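Local coordinates for protein galactokinase (Bifidobacterium longum subsp. infantis ATCC 15697 = JCM 1222 = DSM 20088, PDB 6TEQ) that probably phosphorylates galactose at the expense of ATP, as a GHMP-family kinase, and binds both anomers of 2-deoxy-2-fluoro-galactose, at residues Asp25-Ala30 against Asp85-Ala90; Cys55-Leu60 against Gln192-Arg197; Asp289-Glu294 against Lys298-Val303. One frame throughout, in Å; residues are numbered along the deposited sequence.

Contact 1 (Asp25-Ala30 against Asp85-Ala90); sequences DTYGAA and DKVAEA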
# COMPACT_ATOMS: atom_id res chain seq x y z
N ASP A 25 -22.49 14.46 -13.69
CA ASP A 25 -21.96 15.71 -14.33
C ASP A 25 -21.14 15.42 -15.61
O ASP A 25 -21.05 16.27 -16.54
CB ASP A 25 -21.10 16.47 -13.31
CG ASP A 25 -21.98 17.13 -12.27
OD1 ASP A 25 -23.24 17.09 -12.45
OD2 ASP A 25 -21.42 17.65 -11.29
N THR A 26 -20.44 14.32 -15.64
CA THR A 26 -19.47 14.02 -16.72
C THR A 26 -20.20 13.26 -17.84
O THR A 26 -19.94 13.59 -19.01
CB THR A 26 -18.28 13.24 -16.20
OG1 THR A 26 -17.63 13.88 -15.12
CG2 THR A 26 -17.31 12.99 -17.32
N TYR A 27 -21.00 12.24 -17.48
CA TYR A 27 -21.54 11.24 -18.44
C TYR A 27 -23.05 11.31 -18.62
O TYR A 27 -23.50 10.70 -19.59
CB TYR A 27 -21.19 9.83 -17.97
CG TYR A 27 -19.73 9.61 -17.72
CD1 TYR A 27 -18.81 9.86 -18.71
CD2 TYR A 27 -19.22 9.18 -16.51
CE1 TYR A 27 -17.45 9.67 -18.55
CE2 TYR A 27 -17.85 9.01 -16.31
CZ TYR A 27 -16.95 9.27 -17.32
OH TYR A 27 -15.58 9.08 -17.24
N GLY A 28 -23.75 12.12 -17.83
CA GLY A 28 -25.20 12.34 -17.82
C GLY A 28 -25.97 11.18 -17.28
O GLY A 28 -26.86 11.40 -16.46
N ALA A 29 -25.67 9.97 -17.75
CA ALA A 29 -26.27 8.71 -17.23
C ALA A 29 -26.03 8.58 -15.70
O ALA A 29 -25.00 9.08 -15.18
CB ALA A 29 -25.69 7.50 -17.99
N ALA A 30 -26.87 7.82 -15.02
CA ALA A 30 -26.64 7.34 -13.63
C ALA A 30 -25.62 6.20 -13.68
O ALA A 30 -25.65 5.40 -14.59
CB ALA A 30 -27.92 6.83 -13.04
N ASP A 85 -12.61 18.25 -15.47
CA ASP A 85 -12.88 18.69 -16.86
C ASP A 85 -12.05 17.88 -17.86
O ASP A 85 -12.22 18.11 -19.03
CB ASP A 85 -12.58 20.17 -16.97
CG ASP A 85 -13.60 21.01 -16.23
OD1 ASP A 85 -14.45 20.44 -15.50
OD2 ASP A 85 -13.57 22.23 -16.41
N LYS A 86 -11.27 16.90 -17.41
CA LYS A 86 -10.35 16.10 -18.27
C LYS A 86 -10.76 14.61 -18.22
O LYS A 86 -10.28 13.86 -17.38
CB LYS A 86 -8.90 16.31 -17.80
CG LYS A 86 -7.82 16.34 -18.87
CD LYS A 86 -6.48 16.74 -18.28
CE LYS A 86 -5.42 17.08 -19.30
NZ LYS A 86 -4.72 15.88 -19.81
N VAL A 87 -11.62 14.21 -19.13
CA VAL A 87 -12.03 12.80 -19.36
C VAL A 87 -10.98 12.12 -20.24
O VAL A 87 -10.65 12.57 -21.36
CB VAL A 87 -13.42 12.68 -19.99
CG1 VAL A 87 -13.76 11.23 -20.14
CG2 VAL A 87 -14.48 13.42 -19.20
N ALA A 88 -10.50 11.00 -19.73
CA ALA A 88 -9.52 10.17 -20.45
C ALA A 88 -10.28 9.07 -21.16
O ALA A 88 -11.12 8.44 -20.55
CB ALA A 88 -8.46 9.66 -19.50
N GLU A 89 -9.89 8.72 -22.38
CA GLU A 89 -10.70 7.82 -23.24
C GLU A 89 -9.73 6.86 -23.95
O GLU A 89 -8.83 7.37 -24.64
CB GLU A 89 -11.60 8.73 -24.09
CG GLU A 89 -11.91 8.22 -25.49
CD GLU A 89 -12.98 7.17 -25.59
OE1 GLU A 89 -12.98 6.26 -24.75
OE2 GLU A 89 -13.79 7.24 -26.54
N ALA A 90 -9.90 5.54 -23.76
CA ALA A 90 -9.06 4.50 -24.39
C ALA A 90 -10.04 3.46 -24.91
O ALA A 90 -11.26 3.55 -24.62
CB ALA A 90 -8.02 3.91 -23.46
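Thr26 and Tyr27, in the last turn of helix 12-27, meet Val87 on the strand of a beta hairpin formed by residues 75-80 and 86-91. It is a small helix-on-sheet contact at the surface of the protein. One valine serves both partners, a methyl for each, and no hydrogen bond passes between the segments.

The CB of Thr26 points toward the strand, and that of Val87 points back. The two side chains meet tip to tip, with Thr26 CG2 only 3.4 Å from Val87 CG2, tighter than usual for two methyl carbons. The rotamer of Thr26 explains the choice of atom: CG2 stands anti to the backbone N and faces the strand, while OG1 lies beside that N (chi1 -55°) and bonds back to Leu22 O, one helical turn earlier. The hydroxyl is thus satisfied inside its own helix.

Tyr27 comes in differently. Its CB does not aim at the strand, but the ring carries its hydroxyl end over to it, crossing Val87 at an angle, with Val87 CG1 at the ring edge, near the ring plane, 4.0 Å from Tyr27 OH. The phenol is tethered at its far end by a hydrogen bond to Ala127 O, on strand 125-131. Phe23 packs edge-to-face with the same ring, and Val79 touches both Thr26 and Tyr27 from strand 75-80, so the helix end rests on both strands of the hairpin.

Thr26 CG2 does double duty: besides pressing on Val87, it lies 3.5 Å above the plane of the Tyr27 ring, offset toward the rim. Along the ring edge, Tyr27 CE1 approaches Val87 CG1 to 4.3 Å.

Contact 2 (Cys55-Leu60 against Gln192-Arg197); sequences CLPIAL and QNASMR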
# COMPACT_ATOMS: atom_id res chain seq x y z
N CYS A 55 4.39 -9.46 5.59
CA CYS A 55 3.97 -8.04 5.70
C CYS A 55 2.85 -7.95 6.73
O CYS A 55 2.26 -8.99 7.08
CB CYS A 55 3.52 -7.46 4.36
SG CYS A 55 4.59 -7.89 2.97
N LEU A 56 2.57 -6.73 7.16
CA LEU A 56 1.51 -6.48 8.15
C LEU A 56 0.83 -5.15 7.91
O LEU A 56 1.00 -4.23 8.72
CB LEU A 56 2.11 -6.61 9.54
CG LEU A 56 1.10 -6.72 10.66
CD1 LEU A 56 0.34 -8.06 10.59
CD2 LEU A 56 1.79 -6.59 12.00
N PRO A 57 0.04 -5.05 6.82
CA PRO A 57 -0.70 -3.81 6.60
C PRO A 57 -2.07 -3.78 7.28
O PRO A 57 -2.61 -4.78 7.68
CB PRO A 57 -0.90 -3.81 5.08
CG PRO A 57 -1.01 -5.30 4.71
CD PRO A 57 0.04 -5.97 5.63
N ILE A 58 -2.51 -2.53 7.45
CA ILE A 58 -3.91 -2.19 7.78
C ILE A 58 -4.46 -1.36 6.64
O ILE A 58 -3.68 -0.65 5.94
CB ILE A 58 -4.04 -1.46 9.12
CG1 ILE A 58 -3.28 -0.14 9.13
CG2 ILE A 58 -3.61 -2.38 10.24
CD1 ILE A 58 -3.63 0.77 10.26
N ALA A 59 -5.76 -1.43 6.49
CA ALA A 59 -6.46 -0.57 5.53
C ALA A 59 -6.79 0.73 6.27
O ALA A 59 -7.33 0.69 7.42
CB ALA A 59 -7.70 -1.23 5.04
N LEU A 60 -6.53 1.86 5.65
CA LEU A 60 -6.97 3.15 6.20
C LEU A 60 -8.48 3.35 6.04
O LEU A 60 -9.12 2.76 5.18
CB LEU A 60 -6.20 4.27 5.52
CG LEU A 60 -4.74 4.41 5.89
CD1 LEU A 60 -4.12 5.39 4.93
CD2 LEU A 60 -4.59 4.91 7.32
N GLN A 192 -2.34 -4.09 -2.70
CA GLN A 192 -3.58 -4.59 -3.30
C GLN A 192 -4.17 -5.67 -2.38
O GLN A 192 -5.43 -5.71 -2.16
CB GLN A 192 -3.30 -5.14 -4.69
CG GLN A 192 -2.75 -4.08 -5.66
CD GLN A 192 -1.24 -3.88 -5.60
OE1 GLN A 192 -0.51 -4.45 -4.74
NE2 GLN A 192 -0.75 -3.06 -6.51
N ASN A 193 -3.35 -6.48 -1.75
CA ASN A 193 -3.82 -7.43 -0.73
C ASN A 193 -4.40 -6.69 0.42
O ASN A 193 -5.52 -7.07 0.94
CB ASN A 193 -2.68 -8.41 -0.34
CG ASN A 193 -2.51 -9.56 -1.31
OD1 ASN A 193 -3.24 -10.53 -1.20
ND2 ASN A 193 -1.63 -9.43 -2.29
N ALA A 194 -3.76 -5.62 0.90
CA ALA A 194 -4.31 -4.81 2.02
C ALA A 194 -5.66 -4.27 1.61
O ALA A 194 -6.63 -4.41 2.36
CB ALA A 194 -3.38 -3.70 2.39
N SER A 195 -5.75 -3.65 0.45
CA SER A 195 -6.93 -2.87 0.07
C SER A 195 -8.13 -3.81 -0.06
O SER A 195 -9.27 -3.41 0.22
CB SER A 195 -6.64 -2.13 -1.25
OG SER A 195 -7.65 -1.21 -1.54
N MET A 196 -7.91 -5.07 -0.43
CA MET A 196 -9.04 -5.97 -0.73
C MET A 196 -9.19 -7.07 0.31
O MET A 196 -10.20 -7.80 0.23
CB MET A 196 -8.91 -6.59 -2.12
CG MET A 196 -8.95 -5.52 -3.16
SD MET A 196 -9.22 -6.19 -4.80
CE MET A 196 -11.01 -6.06 -4.87
N ARG A 197 -8.30 -7.16 1.31
CA ARG A 197 -8.38 -8.30 2.24
C ARG A 197 -8.25 -7.91 3.70
O ARG A 197 -8.57 -8.78 4.56
CB ARG A 197 -7.35 -9.38 1.89
CG ARG A 197 -7.52 -9.90 0.48
CD ARG A 197 -6.39 -10.77 0.16
NE ARG A 197 -6.57 -12.10 0.77
CZ ARG A 197 -5.71 -13.06 0.72
NH1 ARG A 197 -4.50 -12.87 0.20
NH2 ARG A 197 -6.07 -14.24 1.22
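A short helix packed on a sheet makes this contact: Ala194, in helix 190-197, lies against Pro57 and Ala59 of the long strand 54-70, deep in the galactokinase core. The helix begins within the run Thr187 to Asp191 that lines the sugar pocket, with Leu190 and Asp191 in its first turn. Ala194 CB sits against two ring carbons, 3.7 Å from both Pro57 CB and Pro57 CG. Two residues along, Ala59 also points at the helix, and Ala59 CB lies 4.3 Å from Ala194 O. Ile58, between them, turns away.

Within the helix, Arg197 NH1 donates to Asn193 OD1 over 3.0 Å in a fairly straight bond (N-H...O 160°), with the oxygen practically in the guanidinium plane. Arg197 NH2 also forms a salt bridge with Asp165, and Ser195 OG bonds to Pro38 O, tying the helix to strand 33-42.

With only small side chains at the interface, the CA atoms of Ala59 and Ala194 come within 5.9 Å, so across these segments helix and strand meet through close van der Waals packing, without a hydrogen bond.

Contact 3 (Asp289-Glu294 against Lys298-Val303); sequences DALPDE and KRVRHV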
# COMPACT_ATOMS: atom_id res chain seq x y z
N ASP A 289 28.53 -13.56 3.39
CA ASP A 289 29.87 -13.90 2.81
C ASP A 289 29.79 -14.37 1.35
O ASP A 289 30.79 -14.19 0.61
CB ASP A 289 30.62 -14.89 3.71
CG ASP A 289 31.31 -14.25 4.91
OD1 ASP A 289 31.41 -12.97 5.00
OD2 ASP A 289 31.75 -15.07 5.76
N ALA A 290 28.65 -14.91 0.95
CA ALA A 290 28.40 -15.43 -0.40
C ALA A 290 28.03 -14.30 -1.40
O ALA A 290 27.98 -14.57 -2.62
CB ALA A 290 27.32 -16.50 -0.31
N LEU A 291 27.85 -13.08 -0.90
CA LEU A 291 27.51 -11.87 -1.67
C LEU A 291 28.70 -10.93 -1.69
O LEU A 291 28.93 -10.19 -0.76
CB LEU A 291 26.30 -11.19 -1.03
CG LEU A 291 25.04 -12.03 -0.79
CD1 LEU A 291 24.00 -11.22 0.01
CD2 LEU A 291 24.43 -12.56 -2.09
N PRO A 292 29.49 -10.85 -2.77
CA PRO A 292 30.70 -10.00 -2.75
C PRO A 292 30.41 -8.48 -2.71
O PRO A 292 31.23 -7.69 -2.24
CB PRO A 292 31.38 -10.44 -4.06
CG PRO A 292 30.22 -10.83 -4.94
CD PRO A 292 29.36 -11.64 -3.99
N ASP A 293 29.27 -8.08 -3.25
CA ASP A 293 28.93 -6.65 -3.35
C ASP A 293 28.42 -6.15 -1.97
O ASP A 293 27.48 -6.72 -1.40
CB ASP A 293 27.90 -6.46 -4.45
CG ASP A 293 27.59 -5.01 -4.61
OD1 ASP A 293 26.69 -4.57 -3.88
OD2 ASP A 293 28.33 -4.32 -5.43
N GLU A 294 28.98 -5.05 -1.49
CA GLU A 294 28.76 -4.52 -0.12
C GLU A 294 27.36 -3.93 0.02
O GLU A 294 26.80 -4.03 1.11
CB GLU A 294 29.89 -3.55 0.25
CG GLU A 294 31.25 -4.22 0.36
CD GLU A 294 31.56 -5.07 1.58
OE1 GLU A 294 30.74 -5.16 2.48
OE2 GLU A 294 32.70 -5.59 1.67
N LYS A 298 23.94 -5.45 2.38
CA LYS A 298 23.07 -4.57 3.13
C LYS A 298 21.60 -4.87 2.77
O LYS A 298 20.73 -4.92 3.69
CB LYS A 298 23.45 -3.11 2.90
CG LYS A 298 24.74 -2.57 3.48
CD LYS A 298 24.84 -1.05 3.15
CE LYS A 298 25.98 -0.34 3.79
NZ LYS A 298 26.04 0.99 3.15
N ARG A 299 21.27 -4.91 1.49
CA ARG A 299 19.88 -5.18 1.06
C ARG A 299 19.39 -6.52 1.63
O ARG A 299 18.26 -6.56 2.14
CB ARG A 299 19.70 -5.18 -0.44
CG ARG A 299 20.22 -3.97 -1.19
CD ARG A 299 19.68 -2.66 -0.66
NE ARG A 299 20.02 -1.54 -1.50
CZ ARG A 299 20.73 -0.45 -1.16
NH1 ARG A 299 21.18 -0.24 0.08
NH2 ARG A 299 20.99 0.46 -2.10
N VAL A 300 20.16 -7.57 1.53
CA VAL A 300 19.81 -8.92 2.07
C VAL A 300 19.66 -8.89 3.58
O VAL A 300 18.67 -9.39 4.13
CB VAL A 300 20.78 -10.01 1.61
CG1 VAL A 300 20.58 -11.37 2.34
CG2 VAL A 300 20.59 -10.19 0.12
N ARG A 301 20.53 -8.19 4.28
CA ARG A 301 20.41 -8.08 5.75
C ARG A 301 19.05 -7.43 6.08
O ARG A 301 18.38 -7.86 6.99
CB ARG A 301 21.62 -7.37 6.34
CG ARG A 301 21.50 -7.14 7.83
CD ARG A 301 22.83 -6.81 8.43
NE ARG A 301 23.25 -5.56 7.92
CZ ARG A 301 24.46 -5.28 7.52
NH1 ARG A 301 25.37 -6.26 7.57
NH2 ARG A 301 24.72 -4.08 7.03
N HIS A 302 18.69 -6.33 5.40
CA HIS A 302 17.39 -5.69 5.63
C HIS A 302 16.35 -6.79 5.44
O HIS A 302 15.50 -6.89 6.30
CB HIS A 302 17.14 -4.53 4.67
CG HIS A 302 15.70 -4.16 4.77
ND1 HIS A 302 15.22 -3.52 5.83
CD2 HIS A 302 14.66 -4.44 3.96
CE1 HIS A 302 13.90 -3.47 5.78
NE2 HIS A 302 13.53 -4.00 4.60
N VAL A 303 16.33 -7.52 4.29
CA VAL A 303 15.14 -8.35 4.00
C VAL A 303 15.03 -9.43 5.10
O VAL A 303 13.93 -9.73 5.58
CB VAL A 303 15.22 -8.95 2.60
CG1 VAL A 303 14.13 -9.94 2.37
CG2 VAL A 303 15.15 -7.84 1.55
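Leu291 and Val300 pack together where the loop after helix 280-289 leads into helix 294-318, at the capped N-terminus of that helix. Both residues are buried and point toward one another. Contact falls to one leucine methyl: Leu291 CD1 sits 3.6 Å from Val300 CG2 and 3.8 Å from Val300 CB, laid over the branch of the valine. Leu288 and Ala258 also touch Val300, so the pair belongs to packing shared with helices 280-289 and 247-262.

The polar contacts mark the start of the helix. Asp293 is its N-cap; CG stands anti to the backbone N (chi1 -178°), and OD1 accepts a hydrogen bond from Met296 N. Another link back to the loop comes from Lys297 NZ, which bonds to Leu291 O.

Across the segments the first helical turn supplies one backbone bond, from Lys298 N to Glu294 O. It is weak, at 3.4 Å, though reasonably straight at 156°. The lysine side chain runs past the same carbonyl oxygen in an extended form, and its nearest carbon, Lys298 CG, lies 3.5 Å from Glu294 O.

Contacts 1 and 2 reach the same mixed sheet, with centres 30 Å apart and nearest atoms about 20 Å apart. Contact 3 lies across the chain's centre from contact 1, 50 Å away centre to centre. Contact 2 lies beside the sugar pocket: the Pro57 side chain is about 9 Å from each fluorogalactose anomer, and that of Ala194 about 4 Å from the side chain of Arg40, a galactose-binding residue. From contact 3, whose nearest atoms are about 10 Å from contact 2, His302 NE2 bonds to the backbone O of sugar-binding Glu46. In peripheral contact 1, the Tyr27 side chain is about 9 Å from that of Ser80, which binds ADP in another structure of this protein.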